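Local coordinates for protein ralf, proline/betaine transporter (Legionella pneumophila, PDB 4D7Q) that probably acts as a guanine-nucleotide exchange factor, here an engineered fusion of the Legionella RalF Sec7 domain with the capping domain of Rickettsia prowazekii RalF, at residues G263-V268 with V282-I287; V203-G208 with V330-A335; K112-V117 with L141-I146. The protein carries 2 engineered substitutions. All coordinates share one frame; numbering follows the deposited sequence.

Contact 1 of 3, residues G263-V268 with V282-I287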
ATOM      1  N   GLY A 263      -2.982   9.037  -6.533  1.00 19.21           N
ATOM      2  CA  GLY A 263      -2.231  10.282  -6.520  1.00 19.84           C
ATOM      3  C   GLY A 263      -0.733  10.079  -6.444  1.00 23.92           C
ATOM      4  O   GLY A 263       0.022  11.047  -6.300  1.00 23.58           O
ATOM      5  N   TYR A 264      -0.285   8.815  -6.555  1.00 20.64           N
ATOM      6  CA  TYR A 264       1.133   8.471  -6.519  1.00 21.61           C
ATOM      7  C   TYR A 264       1.772   8.954  -7.792  1.00 25.94           C
ATOM      8  O   TYR A 264       1.419   8.457  -8.864  1.00 24.31           O
ATOM      9  CB  TYR A 264       1.279   6.947  -6.375  1.00 21.27           C
ATOM     10  CG  TYR A 264       2.686   6.402  -6.410  1.00 19.98           C
ATOM     11  CD1 TYR A 264       3.673   6.900  -5.556  1.00 21.85           C
ATOM     12  CD2 TYR A 264       2.994   5.282  -7.171  1.00 20.55           C
ATOM     13  CE1 TYR A 264       4.958   6.353  -5.537  1.00 22.92           C
ATOM     14  CE2 TYR A 264       4.276   4.734  -7.176  1.00 22.09           C
ATOM     15  CZ  TYR A 264       5.257   5.276  -6.363  1.00 29.57           C
ATOM     16  OH  TYR A 264       6.495   4.695  -6.358  1.00 27.24           O
ATOM     17  N   LYS A 265       2.653   9.961  -7.683  1.00 23.52           N
ATOM     18  CA  LYS A 265       3.330  10.558  -8.838  1.00 23.88           C
ATOM     19  C   LYS A 265       4.602   9.788  -9.196  1.00 28.60           C
ATOM     20  O   LYS A 265       5.113   9.928 -10.304  1.00 29.50           O
ATOM     21  CB  LYS A 265       3.645  12.052  -8.616  1.00 26.95           C
ATOM     22  CG  LYS A 265       2.432  12.947  -8.360  1.00 34.42           C
ATOM     23  CD  LYS A 265       1.508  13.044  -9.585  1.00 39.89           C
ATOM     24  CE  LYS A 265       0.140  13.546  -9.220  1.00 44.77           C
ATOM     25  NZ  LYS A 265      -0.708  13.759 -10.426  1.00 42.92           N
ATOM     26  N   GLY A 266       5.090   8.980  -8.267  1.00 24.48           N
ATOM     27  CA  GLY A 266       6.288   8.188  -8.484  1.00 24.44           C
ATOM     28  C   GLY A 266       7.266   8.288  -7.341  1.00 28.69           C
ATOM     29  O   GLY A 266       7.029   9.009  -6.355  1.00 26.68           O
ATOM     30  N   SER A 267       8.372   7.547  -7.474  1.00 26.01           N
ATOM     31  CA  SER A 267       9.406   7.485  -6.437  1.00 25.83           C
ATOM     32  C   SER A 267      10.752   8.034  -6.884  1.00 29.17           C
ATOM     33  O   SER A 267      11.263   7.674  -7.948  1.00 29.15           O
ATOM     34  CB  SER A 267       9.590   6.054  -5.933  1.00 29.36           C
ATOM     35  OG  SER A 267       8.554   5.642  -5.056  1.00 32.49           O
ATOM     36  N   VAL A 268      11.311   8.915  -6.042  1.00 24.68           N
ATOM     37  CA  VAL A 268      12.632   9.496  -6.166  1.00 23.39           C
ATOM     38  C   VAL A 268      13.553   8.497  -5.452  1.00 28.39           C
ATOM     39  O   VAL A 268      13.393   8.273  -4.251  1.00 27.69           O
ATOM     40  CB  VAL A 268      12.726  10.873  -5.471  1.00 27.14           C
ATOM     41  CG1 VAL A 268      14.085  11.517  -5.723  1.00 27.29           C
ATOM     42  CG2 VAL A 268      11.581  11.811  -5.881  1.00 26.73           C
ATOM     43  N   VAL A 282       6.101  10.256  -3.681  1.00 22.69           N
ATOM     44  CA  VAL A 282       5.408  11.533  -3.906  1.00 21.81           C
ATOM     45  C   VAL A 282       3.934  11.274  -4.288  1.00 25.32           C
ATOM     46  O   VAL A 282       3.656  10.572  -5.266  1.00 24.01           O
ATOM     47  CB  VAL A 282       6.117  12.423  -4.979  1.00 24.99           C
ATOM     48  CG1 VAL A 282       5.319  13.721  -5.247  1.00 24.47           C
ATOM     49  CG2 VAL A 282       7.565  12.756  -4.572  1.00 24.44           C
ATOM     50  N   TYR A 283       3.021  11.910  -3.542  1.00 21.52           N
ATOM     51  CA  TYR A 283       1.570  11.862  -3.731  1.00 20.54           C
ATOM     52  C   TYR A 283       1.010  13.234  -3.824  1.00 27.66           C
ATOM     53  O   TYR A 283       1.286  14.081  -2.974  1.00 30.27           O
ATOM     54  CB  TYR A 283       0.875  11.162  -2.556  1.00 20.90           C
ATOM     55  CG  TYR A 283       1.292   9.725  -2.389  1.00 22.65           C
ATOM     56  CD1 TYR A 283       2.467   9.391  -1.712  1.00 23.92           C
ATOM     57  CD2 TYR A 283       0.530   8.693  -2.926  1.00 22.38           C
ATOM     58  CE1 TYR A 283       2.881   8.070  -1.598  1.00 22.27           C
ATOM     59  CE2 TYR A 283       0.911   7.367  -2.775  1.00 22.86           C
ATOM     60  CZ  TYR A 283       2.081   7.059  -2.099  1.00 27.18           C
ATOM     61  OH  TYR A 283       2.475   5.754  -1.989  1.00 27.08           O
ATOM     62  N   LYS A 284       0.203  13.465  -4.840  1.00 24.16           N
ATOM     63  CA  LYS A 284      -0.467  14.754  -5.006  1.00 24.44           C
ATOM     64  C   LYS A 284      -1.926  14.474  -5.426  1.00 26.45           C
ATOM     65  O   LYS A 284      -2.139  13.526  -6.205  1.00 23.75           O
ATOM     66  CB  LYS A 284       0.244  15.635  -6.055  1.00 27.26           C
ATOM     67  CG  LYS A 284       1.656  16.101  -5.656  1.00 30.94           C
ATOM     68  CD  LYS A 284       2.138  17.318  -6.444  1.00 45.37           C
ATOM     69  CE  LYS A 284       2.364  17.021  -7.907  1.00 63.76           C
ATOM     70  NZ  LYS A 284       2.324  18.259  -8.732  1.00 77.63           N
ATOM     71  N   PRO A 285      -2.919  15.245  -4.904  1.00 22.68           N
ATOM     72  CA  PRO A 285      -4.329  15.042  -5.324  1.00 23.17           C
ATOM     73  C   PRO A 285      -4.479  14.886  -6.833  1.00 27.39           C
ATOM     74  O   PRO A 285      -3.923  15.661  -7.609  1.00 27.17           O
ATOM     75  CB  PRO A 285      -5.045  16.303  -4.802  1.00 24.61           C
ATOM     76  CG  PRO A 285      -4.263  16.656  -3.598  1.00 27.79           C
ATOM     77  CD  PRO A 285      -2.819  16.382  -3.960  1.00 23.63           C
ATOM     78  N   SER A 286      -5.170  13.833  -7.223  1.00 23.27           N
ATOM     79  CA  SER A 286      -5.362  13.490  -8.600  1.00 22.63           C
ATOM     80  C   SER A 286      -6.842  13.241  -8.915  1.00 24.62           C
ATOM     81  O   SER A 286      -7.653  13.259  -8.060  1.00 23.41           O
ATOM     82  CB  SER A 286      -4.533  12.252  -8.924  1.00 24.40           C
ATOM     83  OG  SER A 286      -3.177  12.523  -8.833  1.00 31.06           O
ATOM     84  N   ILE A 287      -7.150  12.995 -10.168  1.00 21.06           N
ATOM     85  CA  ILE A 287      -8.513  12.838 -10.589  1.00 20.95           C
ATOM     86  C   ILE A 287      -9.340  11.818  -9.784  1.00 24.71           C
ATOM     87  O   ILE A 287     -10.396  12.127  -9.377  1.00 24.30           O
ATOM     88  CB  ILE A 287      -8.655  12.638 -12.108  1.00 22.24           C
ATOM     89  CG1 ILE A 287     -10.116  12.805 -12.529  1.00 22.16           C
ATOM     90  CG2 ILE A 287      -8.082  11.311 -12.548  1.00 20.48           C
ATOM     91  CD1 ILE A 287     -10.371  12.835 -14.000  1.00 18.31           C
TER
HETATM   92  O   HOH W   1      -1.705  11.283 -10.748  1.00 38.86           O

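Contact 2 of 3, residues V203-G208 with V330-A335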
ATOM      1  N   VAL A 203      -4.286   2.503   7.457  1.00 25.87           N
ATOM      2  CA  VAL A 203      -3.293   2.881   8.471  1.00 25.18           C
ATOM      3  C   VAL A 203      -3.298   4.446   8.522  1.00 30.26           C
ATOM      4  O   VAL A 203      -3.548   5.089   7.501  1.00 28.06           O
ATOM      5  CB  VAL A 203      -1.865   2.332   8.140  1.00 27.57           C
ATOM      6  CG1 VAL A 203      -1.847   0.812   8.117  1.00 26.75           C
ATOM      7  CG2 VAL A 203      -1.334   2.890   6.813  1.00 27.22           C
ATOM      8  N   ASP A 204      -3.007   5.038   9.685  1.00 29.89           N
ATOM      9  CA  ASP A 204      -2.947   6.492   9.830  1.00 31.36           C
ATOM     10  C   ASP A 204      -1.646   7.018   9.256  1.00 34.08           C
ATOM     11  O   ASP A 204      -1.563   8.173   8.843  1.00 35.31           O
ATOM     12  CB  ASP A 204      -3.039   6.884  11.327  1.00 34.87           C
ATOM     13  CG  ASP A 204      -4.431   6.793  11.926  1.00 54.41           C
ATOM     14  OD1 ASP A 204      -5.423   7.066  11.192  1.00 54.70           O
ATOM     15  OD2 ASP A 204      -4.535   6.497  13.142  1.00 64.64           O
ATOM     16  N   SER A 205      -0.621   6.172   9.256  1.00 28.56           N
ATOM     17  CA  SER A 205       0.706   6.520   8.786  1.00 27.30           C
ATOM     18  C   SER A 205       1.362   5.284   8.211  1.00 30.34           C
ATOM     19  O   SER A 205       1.036   4.157   8.606  1.00 29.58           O
ATOM     20  CB  SER A 205       1.538   7.072   9.941  1.00 30.72           C
ATOM     21  OG  SER A 205       1.918   6.023  10.815  1.00 43.11           O
ATOM     22  N   SER A 206       2.287   5.495   7.283  1.00 26.24           N
ATOM     23  CA  SER A 206       3.019   4.420   6.627  1.00 25.44           C
ATOM     24  C   SER A 206       4.426   4.233   7.260  1.00 28.17           C
ATOM     25  O   SER A 206       4.927   5.188   7.868  1.00 25.81           O
ATOM     26  CB  SER A 206       3.143   4.725   5.135  1.00 26.88           C
ATOM     27  OG  SER A 206       1.875   4.633   4.503  1.00 33.17           O
ATOM     28  N   PRO A 207       5.071   3.028   7.109  1.00 24.86           N
ATOM     29  CA  PRO A 207       6.436   2.839   7.640  1.00 25.24           C
ATOM     30  C   PRO A 207       7.419   3.898   7.148  1.00 27.39           C
ATOM     31  O   PRO A 207       7.365   4.323   5.983  1.00 26.51           O
ATOM     32  CB  PRO A 207       6.835   1.455   7.093  1.00 26.73           C
ATOM     33  CG  PRO A 207       5.549   0.747   6.887  1.00 29.47           C
ATOM     34  CD  PRO A 207       4.606   1.806   6.417  1.00 25.57           C
ATOM     35  N   GLY A 208       8.312   4.300   8.043  1.00 22.30           N
ATOM     36  CA  GLY A 208       9.321   5.304   7.756  1.00 21.65           C
ATOM     37  C   GLY A 208       8.863   6.687   8.151  1.00 27.34           C
ATOM     38  O   GLY A 208       8.112   6.849   9.115  1.00 27.93           O
ATOM     39  N   VAL A 330       8.309  16.465  10.135  1.00 32.66           N
ATOM     40  CA  VAL A 330       7.661  15.190   9.889  1.00 31.90           C
ATOM     41  C   VAL A 330       6.359  15.052  10.713  1.00 34.46           C
ATOM     42  O   VAL A 330       6.351  15.429  11.853  1.00 34.68           O
ATOM     43  CB  VAL A 330       8.715  14.076  10.145  1.00 36.43           C
ATOM     44  CG1 VAL A 330       9.048  13.940  11.599  1.00 36.01           C
ATOM     45  CG2 VAL A 330       8.326  12.755   9.605  1.00 36.90           C
ATOM     46  N   THR A 331       5.274  14.527  10.141  1.00 30.38           N
ATOM     47  CA  THR A 331       3.991  14.361  10.811  1.00 30.20           C
ATOM     48  C   THR A 331       3.940  13.044  11.577  1.00 34.06           C
ATOM     49  O   THR A 331       3.185  12.901  12.538  1.00 34.83           O
ATOM     50  CB  THR A 331       2.821  14.408   9.811  1.00 40.35           C
ATOM     51  OG1 THR A 331       1.580  14.292  10.518  1.00 39.12           O
ATOM     52  CG2 THR A 331       2.934  13.274   8.805  1.00 45.22           C
ATOM     53  N   SER A 332       4.751  12.083  11.145  1.00 29.65           N
ATOM     54  CA  SER A 332       4.804  10.777  11.792  1.00 28.20           C
ATOM     55  C   SER A 332       6.084  10.050  11.440  1.00 31.01           C
ATOM     56  O   SER A 332       6.616  10.201  10.339  1.00 29.64           O
ATOM     57  CB  SER A 332       3.603   9.914  11.401  1.00 30.43           C
ATOM     58  OG  SER A 332       3.716   9.509  10.047  1.00 32.26           O
ATOM     59  N   ILE A 333       6.566   9.260  12.393  1.00 28.62           N
ATOM     60  CA  ILE A 333       7.729   8.393  12.262  1.00 27.67           C
ATOM     61  C   ILE A 333       7.199   7.021  12.602  1.00 31.62           C
ATOM     62  O   ILE A 333       6.587   6.864  13.660  1.00 31.44           O
ATOM     63  CB  ILE A 333       8.902   8.814  13.185  1.00 30.51           C
ATOM     64  CG1 ILE A 333       9.317  10.300  12.914  1.00 31.04           C
ATOM     65  CG2 ILE A 333      10.071   7.826  12.981  1.00 29.35           C
ATOM     66  CD1 ILE A 333      10.545  10.882  13.713  1.00 26.87           C
ATOM     67  N   LYS A 334       7.369   6.037  11.698  1.00 27.16           N
ATOM     68  CA  LYS A 334       6.856   4.695  11.950  1.00 26.48           C
ATOM     69  C   LYS A 334       7.932   3.667  11.716  1.00 29.17           C
ATOM     70  O   LYS A 334       8.730   3.846  10.799  1.00 27.16           O
ATOM     71  CB  LYS A 334       5.628   4.415  11.061  1.00 28.28           C
ATOM     72  CG  LYS A 334       4.798   3.207  11.475  1.00 37.06           C
ATOM     73  CD  LYS A 334       3.579   3.083  10.593  1.00 35.63           C
ATOM     74  CE  LYS A 334       2.545   2.172  11.185  1.00 35.11           C
ATOM     75  NZ  LYS A 334       1.333   2.113  10.327  1.00 27.52           N
ATOM     76  N   ALA A 335       7.959   2.583  12.531  1.00 27.11           N
ATOM     77  CA  ALA A 335       8.951   1.508  12.356  1.00 28.11           C
ATOM     78  C   ALA A 335       8.888   0.938  10.949  1.00 29.74           C
ATOM     79  O   ALA A 335       7.815   0.892  10.349  1.00 28.27           O
ATOM     80  CB  ALA A 335       8.697   0.378  13.356  1.00 29.20           C
TER
HETATM   81  O   HOH W   2      -0.804   4.361  11.538  1.00 48.29           O
HETATM   82  O   HOH W   3       5.357   7.536   9.227  1.00 31.41           O

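Contact 3 of 3, residues K112-V117 with L141-I146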
ATOM      1  N   LYS A 112       1.575  -0.794  -2.556  1.00 20.97           N
ATOM      2  CA  LYS A 112       1.070  -1.745  -1.572  1.00 19.46           C
ATOM      3  C   LYS A 112      -0.436  -1.977  -1.770  1.00 23.44           C
ATOM      4  O   LYS A 112      -0.869  -3.128  -1.862  1.00 22.53           O
ATOM      5  CB  LYS A 112       1.413  -1.288  -0.152  1.00 20.18           C
ATOM      6  CG  LYS A 112       2.906  -1.389   0.138  1.00 25.57           C
ATOM      7  CD  LYS A 112       3.259  -1.090   1.567  1.00 26.01           C
ATOM      8  CE  LYS A 112       4.738  -1.335   1.767  1.00 24.62           C
ATOM      9  NZ  LYS A 112       5.192  -0.661   2.994  1.00 23.64           N
ATOM     10  N   ILE A 113      -1.238  -0.905  -1.884  1.00 20.20           N
ATOM     11  CA  ILE A 113      -2.698  -1.085  -2.118  1.00 20.36           C
ATOM     12  C   ILE A 113      -2.949  -1.792  -3.479  1.00 22.17           C
ATOM     13  O   ILE A 113      -3.882  -2.590  -3.610  1.00 20.77           O
ATOM     14  CB  ILE A 113      -3.549   0.230  -1.921  1.00 23.55           C
ATOM     15  CG1 ILE A 113      -5.062  -0.079  -1.680  1.00 25.81           C
ATOM     16  CG2 ILE A 113      -3.409   1.207  -3.092  1.00 21.01           C
ATOM     17  CD1 ILE A 113      -5.423  -0.468  -0.285  1.00 29.08           C
ATOM     18  N   ASP A 114      -2.091  -1.492  -4.474  1.00 18.68           N
ATOM     19  CA  ASP A 114      -2.118  -2.072  -5.807  1.00 18.11           C
ATOM     20  C   ASP A 114      -1.903  -3.594  -5.716  1.00 23.20           C
ATOM     21  O   ASP A 114      -2.661  -4.357  -6.312  1.00 22.47           O
ATOM     22  CB  ASP A 114      -1.023  -1.442  -6.664  1.00 20.76           C
ATOM     23  CG  ASP A 114      -1.180  -1.696  -8.142  1.00 30.66           C
ATOM     24  OD1 ASP A 114      -2.312  -1.890  -8.587  1.00 34.64           O
ATOM     25  OD2 ASP A 114      -0.179  -1.666  -8.846  1.00 33.15           O
ATOM     26  N   ARG A 115      -0.905  -4.045  -4.942  1.00 21.35           N
ATOM     27  CA  ARG A 115      -0.684  -5.491  -4.784  1.00 21.42           C
ATOM     28  C   ARG A 115      -1.899  -6.217  -4.177  1.00 23.48           C
ATOM     29  O   ARG A 115      -2.224  -7.323  -4.600  1.00 23.10           O
ATOM     30  CB  ARG A 115       0.593  -5.767  -4.009  1.00 22.30           C
ATOM     31  CG  ARG A 115       1.810  -5.527  -4.878  1.00 22.54           C
ATOM     32  CD  ARG A 115       3.102  -5.801  -4.140  1.00 25.68           C
ATOM     33  NE  ARG A 115       4.153  -5.042  -4.788  1.00 32.56           N
ATOM     34  CZ  ARG A 115       4.648  -3.909  -4.324  1.00 36.46           C
ATOM     35  NH1 ARG A 115       4.287  -3.460  -3.127  1.00 23.06           N
ATOM     36  NH2 ARG A 115       5.556  -3.246  -5.019  1.00 27.95           N
ATOM     37  N   LEU A 116      -2.596  -5.578  -3.232  1.00 20.01           N
ATOM     38  CA  LEU A 116      -3.791  -6.156  -2.610  1.00 18.89           C
ATOM     39  C   LEU A 116      -4.959  -6.272  -3.587  1.00 22.94           C
ATOM     40  O   LEU A 116      -5.607  -7.296  -3.642  1.00 22.31           O
ATOM     41  CB  LEU A 116      -4.190  -5.338  -1.371  1.00 18.48           C
ATOM     42  CG  LEU A 116      -3.198  -5.341  -0.189  1.00 24.22           C
ATOM     43  CD1 LEU A 116      -3.792  -4.629   0.992  1.00 23.94           C
ATOM     44  CD2 LEU A 116      -2.732  -6.774   0.200  1.00 26.78           C
ATOM     45  N   VAL A 117      -5.211  -5.233  -4.363  1.00 20.31           N
ATOM     46  CA  VAL A 117      -6.282  -5.217  -5.355  1.00 19.51           C
ATOM     47  C   VAL A 117      -5.959  -6.249  -6.472  1.00 22.11           C
ATOM     48  O   VAL A 117      -6.839  -7.012  -6.855  1.00 20.12           O
ATOM     49  CB  VAL A 117      -6.568  -3.782  -5.878  1.00 22.09           C
ATOM     50  CG1 VAL A 117      -7.691  -3.771  -6.915  1.00 20.91           C
ATOM     51  CG2 VAL A 117      -6.894  -2.819  -4.723  1.00 21.48           C
ATOM     52  N   LEU A 141     -12.710  -2.780 -12.385  1.00 20.60           N
ATOM     53  CA  LEU A 141     -13.960  -2.725 -11.630  1.00 21.17           C
ATOM     54  C   LEU A 141     -13.681  -2.486 -10.164  1.00 22.26           C
ATOM     55  O   LEU A 141     -14.414  -1.720  -9.546  1.00 20.79           O
ATOM     56  CB  LEU A 141     -14.702  -4.066 -11.716  1.00 22.30           C
ATOM     57  CG  LEU A 141     -15.571  -4.363 -12.921  1.00 28.96           C
ATOM     58  CD1 LEU A 141     -16.079  -5.788 -12.827  1.00 28.22           C
ATOM     59  CD2 LEU A 141     -16.750  -3.380 -13.038  1.00 29.84           C
ATOM     60  N   ALA A 142     -12.662  -3.174  -9.592  1.00 19.56           N
ATOM     61  CA  ALA A 142     -12.324  -3.026  -8.169  1.00 20.49           C
ATOM     62  C   ALA A 142     -12.012  -1.588  -7.779  1.00 22.65           C
ATOM     63  O   ALA A 142     -12.599  -1.081  -6.818  1.00 21.54           O
ATOM     64  CB  ALA A 142     -11.183  -3.949  -7.766  1.00 21.31           C
ATOM     65  N   PHE A 143     -11.099  -0.937  -8.512  1.00 19.87           N
ATOM     66  CA  PHE A 143     -10.751   0.464  -8.260  1.00 19.93           C
ATOM     67  C   PHE A 143     -11.955   1.388  -8.467  1.00 24.29           C
ATOM     68  O   PHE A 143     -12.141   2.336  -7.693  1.00 22.17           O
ATOM     69  CB  PHE A 143      -9.537   0.910  -9.098  1.00 20.92           C
ATOM     70  CG  PHE A 143      -8.231   0.674  -8.370  1.00 22.30           C
ATOM     71  CD1 PHE A 143      -7.842   1.501  -7.314  1.00 23.64           C
ATOM     72  CD2 PHE A 143      -7.428  -0.426  -8.679  1.00 22.78           C
ATOM     73  CE1 PHE A 143      -6.663   1.248  -6.607  1.00 22.88           C
ATOM     74  CE2 PHE A 143      -6.233  -0.659  -7.983  1.00 23.69           C
ATOM     75  CZ  PHE A 143      -5.864   0.178  -6.955  1.00 21.88           C
ATOM     76  N   GLN A 144     -12.801   1.084  -9.461  1.00 23.19           N
ATOM     77  CA  GLN A 144     -14.003   1.898  -9.685  1.00 24.17           C
ATOM     78  C   GLN A 144     -14.966   1.798  -8.512  1.00 25.16           C
ATOM     79  O   GLN A 144     -15.551   2.817  -8.140  1.00 22.24           O
ATOM     80  CB  GLN A 144     -14.747   1.509 -10.977  1.00 25.82           C
ATOM     81  CG  GLN A 144     -15.741   2.595 -11.464  1.00 25.58           C
ATOM     82  CD  GLN A 144     -15.033   3.868 -11.909  1.00 40.23           C
ATOM     83  OE1 GLN A 144     -13.905   3.850 -12.429  1.00 30.90           O
ATOM     84  NE2 GLN A 144     -15.665   5.012 -11.699  1.00 27.70           N
ATOM     85  N   THR A 145     -15.198   0.545  -8.022  1.00 22.31           N
ATOM     86  CA  THR A 145     -16.131   0.187  -6.951  1.00 21.20           C
ATOM     87  C   THR A 145     -15.715   0.871  -5.647  1.00 23.23           C
ATOM     88  O   THR A 145     -16.556   1.454  -4.975  1.00 21.37           O
ATOM     89  CB  THR A 145     -16.229  -1.354  -6.835  1.00 25.68           C
ATOM     90  OG1 THR A 145     -16.715  -1.900  -8.060  1.00 23.46           O
ATOM     91  CG2 THR A 145     -17.079  -1.822  -5.665  1.00 16.76           C
ATOM     92  N   ILE A 146     -14.418   0.826  -5.315  1.00 20.11           N
ATOM     93  CA  ILE A 146     -13.897   1.461  -4.108  1.00 18.73           C
ATOM     94  C   ILE A 146     -14.189   2.978  -4.130  1.00 21.92           C
ATOM     95  O   ILE A 146     -14.683   3.537  -3.142  1.00 19.05           O
ATOM     96  CB  ILE A 146     -12.372   1.211  -3.971  1.00 21.00           C
ATOM     97  CG1 ILE A 146     -12.044  -0.289  -3.725  1.00 19.88           C
ATOM     98  CG2 ILE A 146     -11.800   2.092  -2.829  1.00 21.13           C
ATOM     99  CD1 ILE A 146     -10.460  -0.642  -3.959  1.00 19.79           C
TER

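Contact 1 of 3, residues G263-V268 with V282-I287
Tyr264 and Tyr283 turn their rings to the same side of the sheet and meet obliquely, with centroids 5.4 Å apart and planes at 36°. Tyr264 CB packs against Tyr283 CE2 at 3.6 Å, and Tyr264 CD1 lies over one face of the Tyr283 ring, toward its rim. With CG of Tyr264 anti to the backbone N (chi1 176°), the phenol runs beside its own strand, where its OH donates to Ser267 OG (2.6 Å); that of Tyr283 bonds to Gln281. Lys265 crosses Lys284 at about a right angle, CE of Lys265 meeting CB of Lys284, and Lys265 NZ donates to Ser286 OG over 3.2 Å. A water bridges the same two atoms, accepting from the amine and donating to the hydroxyl, which itself donates to Lys284 O at 3.0 Å. The Lys284 amine instead forms a salt bridge with Glu230 and a hydrogen bond to Asn226. Backbone bonds flank the tyrosines: Lys284 N to Gly263 O is 2.8 Å, and Lys265 N to Val282 O is 2.7 Å. Tyr264 and Tyr283 form a non-hydrogen-bonded pair of the antiparallel beta hairpin built by strands 264-271 and 277-283 in the Rickettsia-derived capping domain.

Contact 2 of 3, residues V203-G208 with V330-A335
Lys334 sends its fully extended side chain back across the loop that precedes the neighbouring strand, where its NZ donates to Ser205 O at 2.7 Å, tilted 30° from the carbonyl plane. The backbone of the same lysine forms an antiparallel hydrogen-bonded pair with Gly208, joining the short outermost strand 332-334 to strand 208-214 of the capping-domain sheet. Lys334 N reaches Gly208 O at 2.8 Å; the return bond, from Gly208 N to Lys334 O, is also 2.8 Å, but its donor stands 38° out of the carbonyl plane. Just before this pair, Thr331 and Ser332 both face Gln210 in a classic beta bulge. CG of Lys334 lies anti to the backbone N (chi1 -165°), which lays the methylenes alongside Ser205, with CD 3.4 Å from Ser205 OG. The amine has a second partner, a salt bridge to Glu62 that spans the joined Sec7 and capping parts of the engineered chimera. Ser205 and Ser332 meet through CB of the first and OG of the second, 3.3 Å apart. Pro207 CB rests against Ala335 O. A water sits between Ser206, Gly208 and Ser332, its oxygen 2.7 Å from Ser206 O, 2.8 Å from Gly208 O and 2.7 Å from Ser332 OG.

Contact 3 of 3, residues K112-V117 with L141-I146
Val117 carries CG1 anti to its backbone N (chi1 -180°), which points that methyl at Ala142, while a chi1 of -90° in Phe143 swings its ring back to meet the same valine. CG1 of Val117 therefore has two neighbours, Ala142 CB at 3.6 Å and Phe143 CE2, also at 3.6 Å. The second methyl, CG2, lies 3.9 Å from Phe143 CZ, and it approaches Ile146 CD1 more loosely at 4.2 Å. The valine and the ring cross obliquely, the isopropyl group lying by the CE2 and CZ corner of the phenyl. Asp114, one turn before Val117, approaches the ring obliquely, its OD1 4.2 Å from Phe143 CE2. That carboxylate finds its polar partners outside the pair: OD1 bonds to Tyr139, and OD2 forms a salt bridge with Lys255 of the capping part.

The contact is thus apolar and small. The axes of the two segments stay 11.4 Å apart and run at 115° to each other, so side chains rather than backbones bridge the gap. Both helices belong to the all-helical Sec7 domain. By comparison with Sec7 relatives, they probably border the hydrophobic groove that receives the Arf substrate, consistent with a capping domain that covers it. Leu141, Thr145 and Ile146 pack on helix 93-102, Ile146 also reaching Val117. Tyr139, of the same helix 135-152, meets Phe143 edge-to-face. Two short helices of the capping part lie against this region, in an interface that here joins parts from two species: 256-262 touches Ile113 and Asp114 and brings Phe261 to the Phe143 ring, and 290-293 brings Trp291 onto Phe143 and Ile146 and Phe292 onto Ile113.

Overall arrangement
Contacts 1 and 2 both reach one antiparallel sheet in the Rickettsia-derived capping part, and contact 1 is nested within the loop that contact 2 closes; their centres are about 17 Å apart. Contact 3 lies in the Legionella Sec7 part and closes earlier in the chain. Its centre is about 16 Å from contact 1's and about 22 Å from contact 2's, yet it touches the latter across the engineered fusion, Pro207 CG being 4.2 Å from Lys112 NZ. Glu109, which pairs with Lys112, sits in the Pro-Gly-Glu motif that carries the glutamic finger in Sec7 relatives. Across the same fusion it touches Tyr283 and Pro207, so contacts 1 and 2 both adjoin the probable exchange site.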